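Local coordinates for flavin reductase domain protein (Arthrobacter sp., PDB 2QCK) that probably binds FMN and acts as an oxidoreductase that reduces flavin, at residues G98-L103 with P109-V114; D87-A90 with R95-G98; A25-N30 with F53-A58. All blocks are in the same frame, centred on the assembly; numbering follows the deposited sequence.

All three contacts lie within the flavin reductase-like domain. Interaction 3 comes first along the chain and is the most central. It spans the interior between strands 22-31 and 51-58 of the main antiparallel sheet. Interaction 2 follows at the end of helix 83-88. Interaction 1 is a separate two-stranded hairpin and shares Gly98 with interaction 2. The centres of interactions 1 and 2 are about 10 Å apart, and interaction 3 lies about 16 and 15 Å from them. Residues 25-30 touch both other contacts: Thr28 OG1 meets Pro109 O, and Ile26 packs on Leu111 and Phe89. The helix end and hairpin therefore rest together on strand 22-31.

Interaction 1 (G98-L103 with P109-V114)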
ATOM      1  N   GLY A  98     -16.913  20.289 -11.990  1.00 31.71           N
ATOM      2  CA  GLY A  98     -18.023  19.912 -11.096  1.00 32.05           C
ATOM      3  C   GLY A  98     -17.863  20.569  -9.734  1.00 32.62           C
ATOM      4  O   GLY A  98     -16.812  21.110  -9.434  1.00 38.35           O
ATOM      5  N   ASP A  99     -18.878  20.483  -8.885  1.00 30.73           N
ATOM      6  CA  ASP A  99     -18.871  21.120  -7.564  1.00 31.40           C
ATOM      7  C   ASP A  99     -18.463  20.179  -6.421  1.00 32.20           C
ATOM      8  O   ASP A  99     -18.845  20.375  -5.275  1.00 34.54           O
ATOM      9  CB  ASP A  99     -20.237  21.767  -7.278  1.00 33.40           C
ATOM     10  CG  ASP A  99     -21.358  20.747  -7.115  1.00 35.92           C
ATOM     11  OD1 ASP A  99     -21.151  19.565  -7.450  1.00 40.13           O
ATOM     12  OD2 ASP A  99     -22.428  21.128  -6.625  1.00 38.89           O
ATOM     13  N   HIS A 100     -17.630  19.196  -6.728  1.00 31.75           N
ATOM     14  CA  HIS A 100     -17.250  18.154  -5.761  1.00 31.05           C
ATOM     15  C   HIS A 100     -15.982  18.372  -4.912  1.00 30.48           C
ATOM     16  O   HIS A 100     -15.443  17.432  -4.333  1.00 30.22           O
ATOM     17  CB  HIS A 100     -17.083  16.839  -6.504  1.00 33.42           C
ATOM     18  CG  HIS A 100     -16.038  16.871  -7.565  1.00 29.63           C
ATOM     19  ND1 HIS A 100     -16.264  17.415  -8.808  1.00 28.74           N
ATOM     20  CD2 HIS A 100     -14.774  16.389  -7.586  1.00 38.70           C
ATOM     21  CE1 HIS A 100     -15.179  17.271  -9.551  1.00 40.57           C
ATOM     22  NE2 HIS A 100     -14.263  16.643  -8.835  1.00 28.34           N
ATOM     23  N   TRP A 101     -15.527  19.610  -4.819  1.00 31.67           N
ATOM     24  CA  TRP A 101     -14.322  19.924  -4.093  1.00 32.84           C
ATOM     25  C   TRP A 101     -14.292  21.392  -3.744  1.00 33.79           C
ATOM     26  O   TRP A 101     -15.019  22.191  -4.308  1.00 31.44           O
ATOM     27  CB  TRP A 101     -13.084  19.587  -4.949  1.00 37.77           C
ATOM     28  CG  TRP A 101     -13.003  20.435  -6.156  1.00 35.86           C
ATOM     29  CD1 TRP A 101     -13.727  20.290  -7.310  1.00 37.32           C
ATOM     30  CD2 TRP A 101     -12.209  21.613  -6.324  1.00 42.13           C
ATOM     31  NE1 TRP A 101     -13.415  21.284  -8.184  1.00 37.64           N
ATOM     32  CE2 TRP A 101     -12.489  22.119  -7.609  1.00 36.87           C
ATOM     33  CE3 TRP A 101     -11.275  22.284  -5.518  1.00 36.02           C
ATOM     34  CZ2 TRP A 101     -11.863  23.259  -8.114  1.00 39.81           C
ATOM     35  CZ3 TRP A 101     -10.671  23.416  -6.011  1.00 36.89           C
ATOM     36  CH2 TRP A 101     -10.973  23.907  -7.296  1.00 38.05           C
ATOM     37  N   GLU A 102     -13.429  21.738  -2.814  1.00 34.30           N
ATOM     38  CA  GLU A 102     -13.083  23.118  -2.586  1.00 36.17           C
ATOM     39  C   GLU A 102     -11.724  23.227  -1.932  1.00 34.35           C
ATOM     40  O   GLU A 102     -11.206  22.253  -1.399  1.00 39.94           O
ATOM     41  CB  GLU A 102     -14.126  23.762  -1.704  1.00 37.51           C
ATOM     42  CG  GLU A 102     -14.134  23.171  -0.305  1.00 42.73           C
ATOM     43  CD  GLU A 102     -15.465  23.409   0.388  1.00 62.21           C
ATOM     44  OE1 GLU A 102     -16.011  24.548   0.256  1.00 55.78           O
ATOM     45  OE2 GLU A 102     -15.956  22.454   1.047  1.00 69.03           O
ATOM     46  N   LEU A 103     -11.149  24.417  -2.002  1.00 34.00           N
ATOM     47  CA  LEU A 103      -9.837  24.685  -1.437  1.00 34.28           C
ATOM     48  C   LEU A 103      -9.936  24.689   0.065  1.00 33.36           C
ATOM     49  O   LEU A 103     -10.769  25.411   0.633  1.00 33.31           O
ATOM     50  CB  LEU A 103      -9.319  26.058  -1.899  1.00 33.66           C
ATOM     51  CG  LEU A 103      -8.881  26.160  -3.362  1.00 36.45           C
ATOM     52  CD1 LEU A 103      -8.357  27.537  -3.614  1.00 39.32           C
ATOM     53  CD2 LEU A 103      -7.860  25.079  -3.780  1.00 32.25           C
ATOM     54  N   PRO A 109      -6.632  21.240  -2.476  1.00 32.71           N
ATOM     55  CA  PRO A 109      -7.991  20.890  -2.878  1.00 29.31           C
ATOM     56  C   PRO A 109      -8.528  19.726  -2.055  1.00 29.51           C
ATOM     57  O   PRO A 109      -7.929  18.632  -2.012  1.00 30.97           O
ATOM     58  CB  PRO A 109      -7.830  20.494  -4.351  1.00 29.83           C
ATOM     59  CG  PRO A 109      -6.458  20.910  -4.747  1.00 26.07           C
ATOM     60  CD  PRO A 109      -5.664  20.811  -3.499  1.00 27.80           C
ATOM     61  N   ILE A 110      -9.639  19.990  -1.386  1.00 30.92           N
ATOM     62  CA  ILE A 110     -10.350  19.042  -0.554  1.00 32.13           C
ATOM     63  C   ILE A 110     -11.647  18.570  -1.245  1.00 32.49           C
ATOM     64  O   ILE A 110     -12.535  19.373  -1.591  1.00 35.12           O
ATOM     65  CB  ILE A 110     -10.614  19.590   0.896  1.00 32.90           C
ATOM     66  CG1 ILE A 110      -9.297  19.988   1.571  1.00 33.84           C
ATOM     67  CG2 ILE A 110     -11.319  18.503   1.743  1.00 35.44           C
ATOM     68  CD1 ILE A 110      -8.352  18.807   1.867  1.00 37.46           C
ATOM     69  N   LEU A 111     -11.721  17.255  -1.444  1.00 31.96           N
ATOM     70  CA  LEU A 111     -12.840  16.598  -2.051  1.00 31.29           C
ATOM     71  C   LEU A 111     -13.888  16.342  -1.005  1.00 33.94           C
ATOM     72  O   LEU A 111     -13.588  15.824   0.060  1.00 34.80           O
ATOM     73  CB  LEU A 111     -12.426  15.249  -2.635  1.00 33.13           C
ATOM     74  CG  LEU A 111     -11.237  15.195  -3.586  1.00 35.77           C
ATOM     75  CD1 LEU A 111     -11.035  13.737  -4.071  1.00 32.54           C
ATOM     76  CD2 LEU A 111     -11.440  16.186  -4.717  1.00 36.71           C
ATOM     77  N   LYS A 112     -15.123  16.694  -1.352  1.00 35.70           N
ATOM     78  CA  LYS A 112     -16.304  16.526  -0.503  1.00 35.56           C
ATOM     79  C   LYS A 112     -16.722  15.082  -0.353  1.00 35.16           C
ATOM     80  O   LYS A 112     -16.465  14.248  -1.235  1.00 30.87           O
ATOM     81  CB  LYS A 112     -17.468  17.269  -1.137  1.00 37.57           C
ATOM     82  CG  LYS A 112     -17.218  18.751  -1.374  1.00 36.37           C
ATOM     83  CD  LYS A 112     -18.399  19.391  -2.103  1.00 39.54           C
ATOM     84  CE  LYS A 112     -18.273  20.911  -2.098  1.00 40.50           C
ATOM     85  NZ  LYS A 112     -19.184  21.611  -3.067  1.00 42.04           N
ATOM     86  N   ASP A 113     -17.372  14.784   0.761  1.00 36.16           N
ATOM     87  CA  ASP A 113     -18.134  13.536   0.922  1.00 35.76           C
ATOM     88  C   ASP A 113     -17.288  12.290   0.917  1.00 33.28           C
ATOM     89  O   ASP A 113     -17.752  11.253   0.481  1.00 35.47           O
ATOM     90  CB  ASP A 113     -19.197  13.389  -0.181  1.00 37.04           C
ATOM     91  CG  ASP A 113     -20.277  14.453  -0.127  1.00 39.48           C
ATOM     92  OD1 ASP A 113     -20.740  14.779   0.986  1.00 50.63           O
ATOM     93  OD2 ASP A 113     -20.658  14.943  -1.210  1.00 48.95           O
ATOM     94  N   VAL A 114     -16.055  12.369   1.396  1.00 35.92           N
ATOM     95  CA  VAL A 114     -15.145  11.197   1.421  1.00 31.19           C
ATOM     96  C   VAL A 114     -15.143  10.636   2.845  1.00 32.55           C
ATOM     97  O   VAL A 114     -15.749  11.240   3.751  1.00 30.66           O
ATOM     98  CB  VAL A 114     -13.691  11.525   0.934  1.00 31.23           C
ATOM     99  CG1 VAL A 114     -13.683  11.962  -0.528  1.00 34.60           C
ATOM    100  CG2 VAL A 114     -13.029  12.559   1.786  1.00 33.38           C
TER
HETATM  101  O   HOH W   1     -16.384  14.494  -3.819  1.00 48.08           O
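Lys112 reaches back across residues 99-101, and its side chain lies alongside their backbone. CG sits beside the backbone N and anti to the carbonyl carbon (chi1 -57°), and the chain is extended beyond it. This carries NZ to Asp99 O, where it donates a hydrogen bond of 2.6 Å. The ammonium is tilted only modestly from the carbonyl plane. The carboxylates of Asp99 and Glu102 are near but do not touch NZ, and they would probably favour its positive charge.

Trp101 and Leu111 form a non-hydrogen-bonded pair, with both side chains on the same face of the hairpin. Leu111 CD2 packs against Trp101 CB at 3.8 Å. Further out, the indole CE3 meets Pro109 CB at 4.1 Å, the ring set obliquely to the proline. Trp101 CD1 also lies over the centre of the His100 ring, 3.9 Å above its plane. It covers one face of the imidazole, and His100 NE2 bonds to Arg95 O outside the two segments.

The backbones join in an antiparallel hairpin. Glu102 and Ile110 are the hydrogen-bonded pair: Glu102 N to Ile110 O and Ile110 N to Glu102 O are both 2.8 Å. Beyond it, Lys112 N donates to His100 O at 3.1 Å from above the carbonyl plane. A water also donates to His100 O and to Lys112 O, bridging the two segments just past strand 109-111 and before strand 101-103.

The hairpin of strands 101-103 and 109-111 lies against the larger sheet. Leu111 packs on Ile26 of strand 22-31 and His76 of strand 72-77. It also reaches Leu85 of helix 83-88, which His100 touches too. Trp101 NE1 bonds to Phe96 O in the preceding loop, and Pro109 O accepts a bond from Thr28 OG1.

Interaction 2 (D87-A90 with R95-G98); sequences DRFA and RFEG
The Phe89 ring carries Arg95 CB over one face, offset toward the rim, and meets Phe96 CZ at its edge, in the ring plane. Phe96 in turn offers a face to that edge. The two rings make a T-shaped pair, with centroids 5.2 Å apart and planes at 89°. The closest atoms are Phe89 CE2 and Phe96 CZ, at 3.6 Å. Arg95 CB stands 4.0 Å from the centroid of the Phe89 ring in a CH-pi contact. The third flat group is the Arg95 guanidinium. Phe89 O lies over the centre of one of its faces, 3.3 Å from Arg95 CZ. No hydrogen bond forms there.

Arg95 crosses Phe89 obliquely. CG lies anti to its own carbonyl carbon (chi1 -65°), and the chain then runs extended to NE. Arg95 CG passes 3.5 Å from Arg88 O, and Arg95 CD rests on the Phe89 ring at CD2, 3.8 Å away. The guanidinium finds its hydrogen bonds outside the two segments: NH2 donates to Arg91 O and NH1 to Gly37 O. Those bonds fix the turn of the guanidinium, with one face toward Phe89 O. A leucine in place of Arg95 would probably leave Arg91 O and Gly37 O without their donor and uncover the Phe89 carbonyl.

Ala90 N bonds to Asp87 O, a last turn as the chain leaves helix 83-88. Phe89 sits buried just past the helix, touching Thr39 of strand 34-40 and Leu111 of the following hairpin. Phe96 packs on Pro35 and Pro109. The contact is structural packing: the loop after helix 83-88 turns back over the helix end, where an aromatic pair and an arginine pack together on the flank of the domain's beta sheet.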
ATOM      1  N   ASP A  87     -13.151   6.709 -10.011  1.00 33.84           N
ATOM      2  CA  ASP A  87     -13.053   6.547 -11.447  1.00 32.04           C
ATOM      3  C   ASP A  87     -12.721   7.875 -12.178  1.00 32.51           C
ATOM      4  O   ASP A  87     -11.889   7.891 -13.092  1.00 31.61           O
ATOM      5  CB  ASP A  87     -14.360   5.944 -11.936  1.00 32.94           C
ATOM      6  CG  ASP A  87     -14.275   5.400 -13.335  1.00 36.59           C
ATOM      7  OD1 ASP A  87     -13.549   4.397 -13.570  1.00 35.91           O
ATOM      8  OD2 ASP A  87     -14.976   5.941 -14.205  1.00 35.88           O
ATOM      9  N   ARG A  88     -13.406   8.952 -11.782  0.50 33.12           N
ATOM     10  CA  ARG A  88     -13.096  10.349 -12.197  0.50 35.17           C
ATOM     11  C   ARG A  88     -11.610  10.650 -12.150  0.50 34.16           C
ATOM     12  O   ARG A  88     -11.037  11.191 -13.084  0.50 33.64           O
ATOM     13  CB  ARG A  88     -13.758  11.365 -11.247  0.50 33.17           C
ATOM     14  CG  ARG A  88     -14.902  12.178 -11.808  0.50 38.77           C
ATOM     15  CD  ARG A  88     -15.569  12.994 -10.666  0.50 40.66           C
ATOM     16  NE  ARG A  88     -17.014  13.101 -10.822  0.50 42.73           N
ATOM     17  CZ  ARG A  88     -17.892  13.217  -9.831  0.50 43.15           C
ATOM     18  NH1 ARG A  88     -17.519  13.229  -8.562  0.50 35.04           N
ATOM     19  NH2 ARG A  88     -19.175  13.301 -10.119  0.50 45.21           N
ATOM     20  N   PHE A  89     -11.015  10.324 -11.009  1.00 34.51           N
ATOM     21  CA  PHE A  89      -9.645  10.696 -10.695  1.00 32.20           C
ATOM     22  C   PHE A  89      -8.596   9.710 -11.224  1.00 36.84           C
ATOM     23  O   PHE A  89      -7.382   9.892 -10.989  1.00 36.37           O
ATOM     24  CB  PHE A  89      -9.560  10.938  -9.187  1.00 34.99           C
ATOM     25  CG  PHE A  89      -9.920  12.346  -8.811  1.00 30.39           C
ATOM     26  CD1 PHE A  89     -11.240  12.729  -8.605  1.00 33.11           C
ATOM     27  CD2 PHE A  89      -8.938  13.315  -8.752  1.00 35.26           C
ATOM     28  CE1 PHE A  89     -11.563  14.015  -8.286  1.00 33.42           C
ATOM     29  CE2 PHE A  89      -9.266  14.620  -8.456  1.00 37.52           C
ATOM     30  CZ  PHE A  89     -10.587  14.972  -8.212  1.00 37.82           C
ATOM     31  N   ALA A  90      -9.068   8.686 -11.949  1.00 34.41           N
ATOM     32  CA  ALA A  90      -8.199   7.711 -12.596  1.00 33.39           C
ATOM     33  C   ALA A  90      -8.174   7.910 -14.103  1.00 34.40           C
ATOM     34  O   ALA A  90      -7.306   7.346 -14.763  1.00 36.26           O
ATOM     35  CB  ALA A  90      -8.632   6.235 -12.230  1.00 28.17           C
ATOM     36  N   ARG A  95     -10.591  16.504 -14.061  1.00 35.09           N
ATOM     37  CA  ARG A  95     -10.986  15.889 -12.805  1.00 34.98           C
ATOM     38  C   ARG A  95     -11.689  16.836 -11.837  1.00 35.84           C
ATOM     39  O   ARG A  95     -12.388  16.389 -10.931  1.00 36.11           O
ATOM     40  CB  ARG A  95      -9.771  15.304 -12.161  1.00 36.90           C
ATOM     41  CG  ARG A  95      -9.210  14.179 -13.004  1.00 35.71           C
ATOM     42  CD  ARG A  95      -7.952  13.554 -12.459  1.00 35.62           C
ATOM     43  NE  ARG A  95      -7.568  12.447 -13.341  1.00 29.81           N
ATOM     44  CZ  ARG A  95      -6.354  11.904 -13.422  1.00 33.72           C
ATOM     45  NH1 ARG A  95      -5.384  12.283 -12.623  1.00 37.13           N
ATOM     46  NH2 ARG A  95      -6.125  10.919 -14.269  1.00 36.32           N
ATOM     47  N   PHE A  96     -11.495  18.136 -12.026  1.00 32.60           N
ATOM     48  CA  PHE A  96     -12.038  19.130 -11.102  1.00 31.95           C
ATOM     49  C   PHE A  96     -13.221  19.866 -11.670  1.00 33.27           C
ATOM     50  O   PHE A  96     -13.719  20.787 -11.035  1.00 28.39           O
ATOM     51  CB  PHE A  96     -10.911  20.079 -10.641  1.00 30.91           C
ATOM     52  CG  PHE A  96      -9.930  19.400  -9.725  1.00 36.17           C
ATOM     53  CD1 PHE A  96     -10.173  19.339  -8.343  1.00 28.93           C
ATOM     54  CD2 PHE A  96      -8.820  18.751 -10.242  1.00 31.22           C
ATOM     55  CE1 PHE A  96      -9.303  18.689  -7.480  1.00 26.72           C
ATOM     56  CE2 PHE A  96      -7.957  18.102  -9.406  1.00 36.77           C
ATOM     57  CZ  PHE A  96      -8.195  18.064  -8.015  1.00 29.65           C
ATOM     58  N   GLU A  97     -13.696  19.442 -12.841  1.00 33.40           N
ATOM     59  CA  GLU A  97     -14.940  19.981 -13.407  1.00 36.07           C
ATOM     60  C   GLU A  97     -16.135  19.413 -12.626  1.00 34.42           C
ATOM     61  O   GLU A  97     -16.325  18.204 -12.604  1.00 38.25           O
ATOM     62  CB  GLU A  97     -15.023  19.583 -14.876  1.00 38.21           C
ATOM     63  CG  GLU A  97     -16.335  19.868 -15.574  1.00 34.15           C
ATOM     64  CD  GLU A  97     -16.206  19.688 -17.081  1.00 39.82           C
ATOM     65  OE1 GLU A  97     -15.490  18.756 -17.527  1.00 52.65           O
ATOM     66  OE2 GLU A  97     -16.807  20.482 -17.831  1.00 50.78           O
ATOM     67  N   GLY A  98     -16.913  20.289 -11.990  1.00 31.71           N
ATOM     68  CA  GLY A  98     -18.023  19.912 -11.096  1.00 32.05           C
ATOM     69  C   GLY A  98     -17.863  20.569  -9.734  1.00 32.62           C
ATOM     70  O   GLY A  98     -16.812  21.110  -9.434  1.00 38.35           O
TER

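Interaction 3 (A25-N30 with F53-A58); sequences AIITVN and FTFNMA
The contact belongs to the hydrophobic interior of the curled antiparallel sheet, consistent with the split beta-barrel known for FMN-binding flavin reductases. Strands 22-31 and 51-58 are not paired with each other. They face one another across the interior, and their nearest CA atoms, of Ile27 and Phe55, are 9.4 Å apart. Side chains alone bridge the gap.

Ile27 comes from one side and Phe53 and Phe55 from the other. Around them lie Phe38, Ile73, Val75, Val134, Val136 and Val138 from strands 34-40, 72-77 and 131-143. Strand 51-58 also takes part in the dimer: Thr54 OG1 bonds to Asn56 ND2 of the second subunit.

Phe55 CG lies between its backbone N and carbonyl carbon; chi1 of 63° swings the ring to this place, and chi2 of -82° turns its face to Ile27. Phe53 has nearly the same first torsion, but its ring meets the isoleucine obliquely, with Phe53 CE2 at 4.1 Å from Ile27 CD1. A single methyl thus serves both rings. Ile27 CD1 sits over one face of Phe55 in a CH-pi contact, 4.2 Å from the ring centroid and 22° off its normal, shifted toward the rim at CE1.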
ATOM      1  N   ALA A  25      -7.381   5.590  -2.406  1.00 32.29           N
ATOM      2  CA  ALA A  25      -7.353   6.965  -1.915  1.00 33.69           C
ATOM      3  C   ALA A  25      -7.228   7.915  -3.117  1.00 32.03           C
ATOM      4  O   ALA A  25      -6.979   7.461  -4.208  1.00 33.26           O
ATOM      5  CB  ALA A  25      -6.156   7.158  -0.927  1.00 34.02           C
ATOM      6  N   ILE A  26      -7.429   9.222  -2.912  1.00 35.42           N
ATOM      7  CA  ILE A  26      -7.126  10.239  -3.918  1.00 32.21           C
ATOM      8  C   ILE A  26      -6.211  11.317  -3.340  1.00 34.20           C
ATOM      9  O   ILE A  26      -6.422  11.811  -2.193  1.00 33.43           O
ATOM     10  CB  ILE A  26      -8.380  10.934  -4.539  1.00 29.87           C
ATOM     11  CG1 ILE A  26      -9.262   9.902  -5.260  1.00 33.83           C
ATOM     12  CG2 ILE A  26      -7.875  12.007  -5.479  1.00 28.70           C
ATOM     13  CD1 ILE A  26     -10.725  10.307  -5.482  1.00 28.35           C
ATOM     14  N   ILE A  27      -5.173  11.650  -4.112  1.00 34.29           N
ATOM     15  CA  ILE A  27      -4.174  12.670  -3.725  1.00 30.75           C
ATOM     16  C   ILE A  27      -4.518  13.913  -4.494  1.00 30.74           C
ATOM     17  O   ILE A  27      -4.814  13.815  -5.664  1.00 29.83           O
ATOM     18  CB  ILE A  27      -2.742  12.234  -4.093  1.00 34.11           C
ATOM     19  CG1 ILE A  27      -2.363  11.003  -3.293  1.00 25.16           C
ATOM     20  CG2 ILE A  27      -1.693  13.392  -3.859  1.00 35.35           C
ATOM     21  CD1 ILE A  27      -1.960  11.301  -1.867  1.00 31.10           C
ATOM     22  N   THR A  28      -4.464  15.061  -3.827  1.00 29.71           N
ATOM     23  CA  THR A  28      -4.770  16.363  -4.483  1.00 29.48           C
ATOM     24  C   THR A  28      -3.594  17.306  -4.237  1.00 30.34           C
ATOM     25  O   THR A  28      -2.905  17.183  -3.237  1.00 32.80           O
ATOM     26  CB  THR A  28      -6.026  16.960  -3.940  1.00 27.58           C
ATOM     27  OG1 THR A  28      -5.900  17.091  -2.484  1.00 27.71           O
ATOM     28  CG2 THR A  28      -7.221  16.085  -4.384  1.00 30.40           C
ATOM     29  N   VAL A  29      -3.293  18.178  -5.202  1.00 31.23           N
ATOM     30  CA  VAL A  29      -2.256  19.161  -5.022  1.00 25.58           C
ATOM     31  C   VAL A  29      -2.666  20.377  -5.811  1.00 30.15           C
ATOM     32  O   VAL A  29      -3.331  20.261  -6.841  1.00 31.56           O
ATOM     33  CB  VAL A  29      -0.900  18.646  -5.460  1.00 29.63           C
ATOM     34  CG1 VAL A  29      -0.924  18.154  -6.894  1.00 31.52           C
ATOM     35  CG2 VAL A  29       0.186  19.707  -5.230  1.00 29.77           C
ATOM     36  N   ASN A  30      -2.325  21.530  -5.276  1.00 29.02           N
ATOM     37  CA  ASN A  30      -2.563  22.833  -5.936  1.00 30.86           C
ATOM     38  C   ASN A  30      -1.234  23.392  -6.448  1.00 32.20           C
ATOM     39  O   ASN A  30      -0.405  23.941  -5.681  1.00 31.55           O
ATOM     40  CB  ASN A  30      -3.206  23.762  -4.906  1.00 30.15           C
ATOM     41  CG  ASN A  30      -3.676  25.074  -5.502  1.00 37.84           C
ATOM     42  OD1 ASN A  30      -3.314  25.451  -6.622  1.00 43.12           O
ATOM     43  ND2 ASN A  30      -4.494  25.778  -4.744  1.00 32.38           N
ATOM     44  N   PHE A  53       2.884   9.227   5.820  1.00 33.48           N
ATOM     45  CA  PHE A  53       2.451   8.203   4.901  1.00 34.82           C
ATOM     46  C   PHE A  53       3.303   8.303   3.655  1.00 34.19           C
ATOM     47  O   PHE A  53       3.977   9.292   3.450  1.00 34.98           O
ATOM     48  CB  PHE A  53       0.941   8.278   4.528  1.00 35.05           C
ATOM     49  CG  PHE A  53       0.518   9.519   3.768  1.00 35.03           C
ATOM     50  CD1 PHE A  53       0.093  10.642   4.436  1.00 33.48           C
ATOM     51  CD2 PHE A  53       0.422   9.510   2.382  1.00 29.44           C
ATOM     52  CE1 PHE A  53      -0.335  11.758   3.757  1.00 38.06           C
ATOM     53  CE2 PHE A  53       0.016  10.645   1.705  1.00 39.97           C
ATOM     54  CZ  PHE A  53      -0.368  11.747   2.396  1.00 37.42           C
ATOM     55  N   THR A  54       3.261   7.242   2.862  1.00 34.81           N
ATOM     56  CA  THR A  54       3.988   7.157   1.602  1.00 34.23           C
ATOM     57  C   THR A  54       3.041   6.764   0.483  1.00 35.81           C
ATOM     58  O   THR A  54       2.032   6.127   0.739  1.00 33.39           O
ATOM     59  CB  THR A  54       5.067   6.075   1.711  1.00 38.05           C
ATOM     60  OG1 THR A  54       4.463   4.868   2.171  1.00 34.27           O
ATOM     61  CG2 THR A  54       6.129   6.474   2.689  1.00 30.80           C
ATOM     62  N   PHE A  55       3.363   7.160  -0.750  1.00 34.03           N
ATOM     63  CA  PHE A  55       2.773   6.559  -1.933  1.00 33.83           C
ATOM     64  C   PHE A  55       3.794   6.578  -3.074  1.00 33.96           C
ATOM     65  O   PHE A  55       4.839   7.257  -2.996  1.00 35.12           O
ATOM     66  CB  PHE A  55       1.470   7.296  -2.320  1.00 35.96           C
ATOM     67  CG  PHE A  55       1.668   8.730  -2.699  1.00 28.75           C
ATOM     68  CD1 PHE A  55       1.771   9.710  -1.727  1.00 34.98           C
ATOM     69  CD2 PHE A  55       1.787   9.122  -4.053  1.00 32.50           C
ATOM     70  CE1 PHE A  55       1.932  11.041  -2.089  1.00 39.10           C
ATOM     71  CE2 PHE A  55       1.991  10.439  -4.382  1.00 29.14           C
ATOM     72  CZ  PHE A  55       2.073  11.393  -3.406  1.00 32.10           C
ATOM     73  N   ASN A  56       3.490   5.829  -4.122  1.00 34.33           N
ATOM     74  CA  ASN A  56       4.301   5.784  -5.312  1.00 34.02           C
ATOM     75  C   ASN A  56       3.536   6.379  -6.493  1.00 34.42           C
ATOM     76  O   ASN A  56       2.292   6.294  -6.565  1.00 31.68           O
ATOM     77  CB  ASN A  56       4.724   4.348  -5.626  1.00 35.28           C
ATOM     78  CG  ASN A  56       5.490   3.679  -4.481  1.00 36.97           C
ATOM     79  OD1 ASN A  56       6.148   4.349  -3.687  1.00 43.70           O
ATOM     80  ND2 ASN A  56       5.381   2.345  -4.372  1.00 35.55           N
HETATM   81  N   MSE A  57       4.271   6.993  -7.419  1.00 33.37           N
HETATM   82  CA  MSE A  57       3.651   7.448  -8.650  1.00 33.08           C
HETATM   83  C   MSE A  57       4.633   7.488  -9.775  1.00 34.52           C
HETATM   84  O   MSE A  57       5.837   7.452  -9.554  1.00 32.25           O
HETATM   85  CB  MSE A  57       3.084   8.841  -8.434  1.00 35.78           C
HETATM   86  CG  MSE A  57       4.117   9.908  -8.254  1.00 39.22           C
HETATM   87 SE   MSE A  57       3.268  11.632  -7.940  0.75 35.23          SE
HETATM   88  CE  MSE A  57       2.283  11.972  -9.578  1.00 32.92           C
ATOM     89  N   ALA A  58       4.075   7.629 -10.983  1.00 34.69           N
ATOM     90  CA  ALA A  58       4.809   7.610 -12.213  1.00 35.45           C
ATOM     91  C   ALA A  58       5.226   9.058 -12.483  1.00 36.11           C
ATOM     92  O   ALA A  58       4.407   9.989 -12.357  1.00 33.43           O
ATOM     93  CB  ALA A  58       3.901   7.127 -13.352  1.00 32.03           C
TER